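Local coordinates for protein STING-associated CdnE c-di-GMP synthase (Flavobacteriaceae, PDB 6WT8) that probably joins two GTP molecules into the cyclic dinucleotide c-di-GMP, the signal sensed by a bacterial STING protein in CBASS anti-phage defence, at residues A[4-7]-A[8-12]; A[47-50]-A[51-54]. One frame throughout, in Å; residues are numbered along the deposited sequence.

Contact 1: residues A[4-7]-A[8-12]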
ATOM      1  N   ASN A   4       5.956 -27.272   7.666  1.00 28.21           N
ATOM      2  CA  ASN A   4       5.366 -28.163   6.666  1.00 27.36           C
ATOM      3  C   ASN A   4       5.148 -27.322   5.411  1.00 25.56           C
ATOM      4  O   ASN A   4       4.125 -26.643   5.296  1.00 26.16           O
ATOM      5  CB  ASN A   4       4.058 -28.743   7.187  1.00 30.20           C
ATOM      6  CG  ASN A   4       3.456 -29.766   6.258  1.00 41.13           C
ATOM      7  OD1 ASN A   4       3.685 -29.745   5.058  1.00 33.63           O
ATOM      8  ND2 ASN A   4       2.663 -30.671   6.816  1.00 48.15           N
ATOM      9  N   TYR A   5       6.077 -27.410   4.454  1.00 25.66           N
ATOM     10  CA  TYR A   5       5.984 -26.510   3.300  1.00 20.59           C
ATOM     11  C   TYR A   5       4.888 -26.930   2.340  1.00 24.75           C
ATOM     12  O   TYR A   5       4.307 -26.085   1.647  1.00 21.91           O
ATOM     13  CB  TYR A   5       7.324 -26.406   2.598  1.00 18.69           C
ATOM     14  CG  TYR A   5       8.296 -25.651   3.441  1.00 19.51           C
ATOM     15  CD1 TYR A   5       8.213 -24.288   3.568  1.00 17.74           C
ATOM     16  CD2 TYR A   5       9.240 -26.321   4.198  1.00 20.93           C
ATOM     17  CE1 TYR A   5       9.069 -23.599   4.414  1.00 20.92           C
ATOM     18  CE2 TYR A   5      10.130 -25.658   4.994  1.00 21.19           C
ATOM     19  CZ  TYR A   5      10.043 -24.289   5.104  1.00 21.91           C
ATOM     20  OH  TYR A   5      10.956 -23.661   5.944  1.00 22.81           O
ATOM     21  N   LEU A   6       4.563 -28.213   2.296  1.00 24.79           N
ATOM     22  CA  LEU A   6       3.428 -28.649   1.476  1.00 20.56           C
ATOM     23  C   LEU A   6       2.135 -27.988   1.934  1.00 23.34           C
ATOM     24  O   LEU A   6       1.360 -27.473   1.120  1.00 26.46           O
ATOM     25  CB  LEU A   6       3.313 -30.180   1.517  1.00 26.22           C
ATOM     26  CG  LEU A   6       2.131 -30.664   0.687  1.00 38.27           C
ATOM     27  CD1 LEU A   6       2.479 -30.295  -0.737  1.00 43.46           C
ATOM     28  CD2 LEU A   6       1.947 -32.164   0.808  1.00 44.95           C
ATOM     29  N   GLU A   7       1.892 -27.969   3.247  1.00 23.36           N
ATOM     30  CA  GLU A   7       0.699 -27.317   3.763  1.00 24.44           C
ATOM     31  C   GLU A   7       0.744 -25.811   3.503  1.00 20.69           C
ATOM     32  O   GLU A   7      -0.272 -25.203   3.160  1.00 24.87           O
ATOM     33  CB  GLU A   7       0.557 -27.610   5.256  1.00 31.82           C
ATOM     34  CG  GLU A   7      -0.722 -27.059   5.868  1.00 53.12           C
ATOM     35  CD  GLU A   7      -1.004 -27.595   7.281  1.00 68.46           C
ATOM     36  OE1 GLU A   7      -0.075 -28.161   7.917  1.00 69.63           O
ATOM     37  OE2 GLU A   7      -2.164 -27.446   7.740  1.00 70.12           O
ATOM     38  N   LEU A   8       1.931 -25.207   3.632  1.00 20.73           N
ATOM     39  CA  LEU A   8       2.083 -23.776   3.394  1.00 20.23           C
ATOM     40  C   LEU A   8       1.820 -23.437   1.931  1.00 17.88           C
ATOM     41  O   LEU A   8       1.142 -22.438   1.632  1.00 18.27           O
ATOM     42  CB  LEU A   8       3.473 -23.291   3.818  1.00 22.01           C
ATOM     43  CG  LEU A   8       3.679 -23.197   5.334  1.00 22.05           C
ATOM     44  CD1 LEU A   8       5.187 -22.988   5.662  1.00 23.09           C
ATOM     45  CD2 LEU A   8       2.752 -22.107   5.892  1.00 21.12           C
ATOM     46  N   ILE A   9       2.346 -24.266   1.013  1.00 20.00           N
ATOM     47  CA  ILE A   9       2.091 -24.049  -0.411  1.00 19.40           C
ATOM     48  C   ILE A   9       0.592 -24.098  -0.698  1.00 20.12           C
ATOM     49  O   ILE A   9       0.053 -23.240  -1.418  1.00 18.43           O
ATOM     50  CB  ILE A   9       2.852 -25.078  -1.262  1.00 20.07           C
ATOM     51  CG1 ILE A   9       4.370 -24.773  -1.238  1.00 19.34           C
ATOM     52  CG2 ILE A   9       2.301 -25.093  -2.697  1.00 19.54           C
ATOM     53  CD1 ILE A   9       5.238 -25.968  -1.671  1.00 19.95           C
ATOM     54  N   LYS A  10      -0.109 -25.077  -0.119  1.00 20.14           N
ATOM     55  CA  LYS A  10      -1.553 -25.169  -0.337  1.00 19.47           C
ATOM     56  C   LYS A  10      -2.274 -23.922   0.198  1.00 21.63           C
ATOM     57  O   LYS A  10      -3.216 -23.409  -0.424  1.00 24.21           O
ATOM     58  CB  LYS A  10      -2.101 -26.442   0.316  1.00 25.04           C
ATOM     59  CG  LYS A  10      -1.631 -27.696  -0.391  1.00 36.35           C
ATOM     60  CD  LYS A  10      -2.076 -28.964   0.340  1.00 39.13           C
ATOM     61  CE  LYS A  10      -1.501 -30.166  -0.377  1.00 46.93           C
ATOM     62  NZ  LYS A  10      -1.922 -30.109  -1.813  1.00 50.82           N
ATOM     63  N   LYS A  11      -1.804 -23.377   1.316  1.00 18.35           N
ATOM     64  CA  LYS A  11      -2.465 -22.195   1.875  1.00 17.90           C
ATOM     65  C   LYS A  11      -2.252 -20.976   0.986  1.00 17.49           C
ATOM     66  O   LYS A  11      -3.186 -20.209   0.719  1.00 19.52           O
ATOM     67  CB  LYS A  11      -1.925 -21.894   3.274  1.00 22.64           C
ATOM     68  CG  LYS A  11      -2.451 -22.871   4.305  1.00 27.21           C
ATOM     69  CD  LYS A  11      -2.034 -22.416   5.676  1.00 32.34           C
ATOM     70  CE  LYS A  11      -2.921 -23.058   6.723  1.00 42.65           C
ATOM     71  NZ  LYS A  11      -2.182 -23.140   8.007  1.00 48.95           N
ATOM     72  N   VAL A  12      -1.012 -20.751   0.545  1.00 16.62           N
ATOM     73  CA  VAL A  12      -0.742 -19.614  -0.339  1.00 16.90           C
ATOM     74  C   VAL A  12      -1.558 -19.736  -1.605  1.00 18.78           C
ATOM     75  O   VAL A  12      -2.100 -18.756  -2.105  1.00 17.20           O
ATOM     76  CB  VAL A  12       0.767 -19.532  -0.647  1.00 18.24           C
ATOM     77  CG1 VAL A  12       1.070 -18.445  -1.712  1.00 19.44           C
ATOM     78  CG2 VAL A  12       1.540 -19.181   0.563  1.00 21.60           C
TER

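Contact 2: residues A[47-50]-A[51-54]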
ATOM      1  N   VAL A  47      10.446 -25.859  -0.031  1.00 21.11           N
ATOM      2  CA  VAL A  47      10.676 -24.546   0.602  1.00 18.85           C
ATOM      3  C   VAL A  47      10.834 -23.460  -0.461  1.00 16.71           C
ATOM      4  O   VAL A  47      10.280 -22.349  -0.335  1.00 17.45           O
ATOM      5  CB  VAL A  47      11.889 -24.592   1.566  1.00 21.26           C
ATOM      6  CG1 VAL A  47      13.185 -25.121   0.936  1.00 22.03           C
ATOM      7  CG2 VAL A  47      12.140 -23.213   2.199  1.00 18.74           C
ATOM      8  N   SER A  48      11.555 -23.772  -1.538  1.00 16.68           N
ATOM      9  CA  SER A  48      11.710 -22.803  -2.631  1.00 16.95           C
ATOM     10  C   SER A  48      10.371 -22.493  -3.294  1.00 17.64           C
ATOM     11  O   SER A  48      10.084 -21.336  -3.629  1.00 18.29           O
ATOM     12  CB  SER A  48      12.676 -23.333  -3.674  1.00 18.83           C
ATOM     13  OG  SER A  48      12.569 -22.489  -4.809  1.00 23.14           O
ATOM     14  N   ILE A  49       9.551 -23.518  -3.550  1.00 16.83           N
ATOM     15  CA  ILE A  49       8.244 -23.241  -4.157  1.00 15.59           C
ATOM     16  C   ILE A  49       7.391 -22.354  -3.258  1.00 18.16           C
ATOM     17  O   ILE A  49       6.693 -21.434  -3.723  1.00 16.19           O
ATOM     18  CB  ILE A  49       7.540 -24.570  -4.485  1.00 16.64           C
ATOM     19  CG1 ILE A  49       8.344 -25.294  -5.548  1.00 19.80           C
ATOM     20  CG2 ILE A  49       6.141 -24.335  -4.968  1.00 17.93           C
ATOM     21  CD1 ILE A  49       7.879 -26.758  -5.671  1.00 20.21           C
ATOM     22  N   TYR A  50       7.418 -22.620  -1.955  1.00 17.50           N
ATOM     23  CA  TYR A  50       6.699 -21.751  -1.029  1.00 17.02           C
ATOM     24  C   TYR A  50       7.187 -20.310  -1.143  1.00 14.49           C
ATOM     25  O   TYR A  50       6.377 -19.373  -1.147  1.00 14.31           O
ATOM     26  CB  TYR A  50       6.890 -22.254   0.397  1.00 17.80           C
ATOM     27  CG  TYR A  50       6.324 -21.329   1.462  1.00 17.06           C
ATOM     28  CD1 TYR A  50       4.968 -21.021   1.498  1.00 16.28           C
ATOM     29  CD2 TYR A  50       7.163 -20.768   2.409  1.00 22.76           C
ATOM     30  CE1 TYR A  50       4.411 -20.130   2.510  1.00 20.58           C
ATOM     31  CE2 TYR A  50       6.626 -19.897   3.418  1.00 23.20           C
ATOM     32  CZ  TYR A  50       5.281 -19.599   3.443  1.00 23.48           C
ATOM     33  OH  TYR A  50       4.696 -18.767   4.412  1.00 26.85           O
ATOM     34  N   ILE A  51       8.500 -20.130  -1.116  1.00 15.21           N
ATOM     35  CA  ILE A  51       9.054 -18.769  -1.248  1.00 15.18           C
ATOM     36  C   ILE A  51       8.600 -18.119  -2.559  1.00 15.01           C
ATOM     37  O   ILE A  51       8.142 -16.953  -2.577  1.00 14.69           O
ATOM     38  CB  ILE A  51      10.583 -18.821  -1.162  1.00 14.69           C
ATOM     39  CG1 ILE A  51      11.025 -19.281   0.225  1.00 16.13           C
ATOM     40  CG2 ILE A  51      11.194 -17.458  -1.542  1.00 16.49           C
ATOM     41  CD1 ILE A  51      12.488 -19.717   0.270  1.00 15.88           C
ATOM     42  N   LYS A  52       8.686 -18.872  -3.662  1.00 15.13           N
ATOM     43  CA  LYS A  52       8.317 -18.306  -4.973  1.00 17.49           C
ATOM     44  C   LYS A  52       6.871 -17.858  -4.990  1.00 17.09           C
ATOM     45  O   LYS A  52       6.542 -16.766  -5.493  1.00 16.46           O
ATOM     46  CB  LYS A  52       8.524 -19.346  -6.092  1.00 17.04           C
ATOM     47  CG  LYS A  52       9.941 -19.486  -6.466  1.00 19.01           C
ATOM     48  CD  LYS A  52      10.080 -20.373  -7.738  1.00 19.53           C
ATOM     49  CE  LYS A  52       9.585 -21.786  -7.509  1.00 24.36           C
ATOM     50  NZ  LYS A  52       9.961 -22.727  -8.695  1.00 32.11           N
ATOM     51  N   GLU A  53       5.969 -18.723  -4.519  1.00 14.96           N
ATOM     52  CA  GLU A  53       4.553 -18.410  -4.631  1.00 15.61           C
ATOM     53  C   GLU A  53       4.167 -17.329  -3.638  1.00 14.98           C
ATOM     54  O   GLU A  53       3.266 -16.525  -3.923  1.00 15.98           O
ATOM     55  CB  GLU A  53       3.757 -19.708  -4.473  1.00 16.29           C
ATOM     56  CG  GLU A  53       4.122 -20.599  -5.703  1.00 17.62           C
ATOM     57  CD  GLU A  53       3.248 -21.816  -5.903  1.00 21.83           C
ATOM     58  OE1 GLU A  53       2.318 -22.016  -5.094  1.00 22.69           O
ATOM     59  OE2 GLU A  53       3.527 -22.592  -6.879  1.00 20.47           O
ATOM     60  N   SER A  54       4.891 -17.253  -2.514  1.00 14.19           N
ATOM     61  CA  SER A  54       4.676 -16.164  -1.566  1.00 15.31           C
ATOM     62  C   SER A  54       5.162 -14.824  -2.126  1.00 15.12           C
ATOM     63  O   SER A  54       4.583 -13.779  -1.813  1.00 16.46           O
ATOM     64  CB  SER A  54       5.406 -16.439  -0.261  1.00 16.22           C
ATOM     65  OG  SER A  54       4.788 -17.491   0.457  1.00 17.10           O
TER

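Contact 1: residues A[4-7]-A[8-12]
Leu8 N donates to Asn4 O at 3.1 Å, the first i to i+4 bond of helix 5-16, and Leu8 CD1 meets Tyr5 CD1 at 3.9 Å where the two side chains run side by side in the same direction. On another face of the helix Lys10 passes Leu6 at a slant, its CE 3.8 Å from Leu6 CG; with chi1 at -69°, Lys10 CG lies beside the backbone N and the chain stays extended as far as CE. Glu7 and Lys11 both extend outward, yet Glu7 OE2 and Lys11 NZ stay 4.3 Å apart, beyond a salt bridge. The start of the helix is set by Asn4, the N-cap, whose OD1 accepts from Glu7 N at 3.1 Å. That bond is nearly straight at the hydrogen (167°), although the donor stands well above the plane of the amide carbonyl. Further out, Tyr5 OH is hydrogen-bonded to Asp356 of the C-terminal helix, and Leu8 also touches Asp266 of helix 253-266. One residue thus serves the first turn twice, Asn4 O receiving Leu8 N and Asn4 OD1 receiving Glu7 N, while the separated charges of Glu7 and Lys11 probably add only a mild electrostatic attraction.

Contact 2: residues A[47-50]-A[51-54]
Helix 46-56 is a largely buried helix of the alpha-helical part of the enzyme, and within it Ser54 folds back on the preceding turn. Its OG donates to Tyr50 O at 2.9 Å, and Ser54 N donates to the same oxygen, also at 2.9 Å; the two donors arrive from opposite faces of the carbonyl plane. Ser54 OG lies beside its own backbone N, with chi1 at -71°, which directs it back along the helix to that carbonyl. The same hydroxyl oxygen sits over one face of the Tyr50 ring, offset toward the rim, with CE1 the nearest ring atom at 3.4 Å. Elsewhere on the helix, Val47 CG2 and Ile51 CD1 pack 4.0 Å apart on the side covered by helix 336-360. Ile49 CG2 lies 3.7 Å from Glu53 OE2, the aliphatic branch running alongside the carboxylate, and Glu53 OE1 forms a salt bridge with Arg13. In Lys52 the bend at chi3 (-63°) brings CE to 3.9 Å from Ile49 CA, and NZ goes on to a hydrogen bond with Glu43 O. A serine hydroxyl returned to the carbonyl four residues earlier, so that one acceptor takes a backbone and a side-chain donor, is a familiar arrangement for serine inside an alpha-helix.

Near the N terminus, contact 1 spans the first turns of helix 5-16; the chain then passes through helix 27-31 before contact 2 forms along most of helix 46-56. Each lies within a single helix, over about two turns, and closes no long loop, and the two follow in series without nesting or crossing. They nonetheless meet in space, their centres about 9 Å apart: Leu8 CB lies 3.5 Å from Tyr50 CE1, and Val12 CG2 lies 3.6 Å from that same ring carbon. Helices 253-266 and 336-360 each touch both contacts, so N-terminal helices are tied to elements from much later in the sequence.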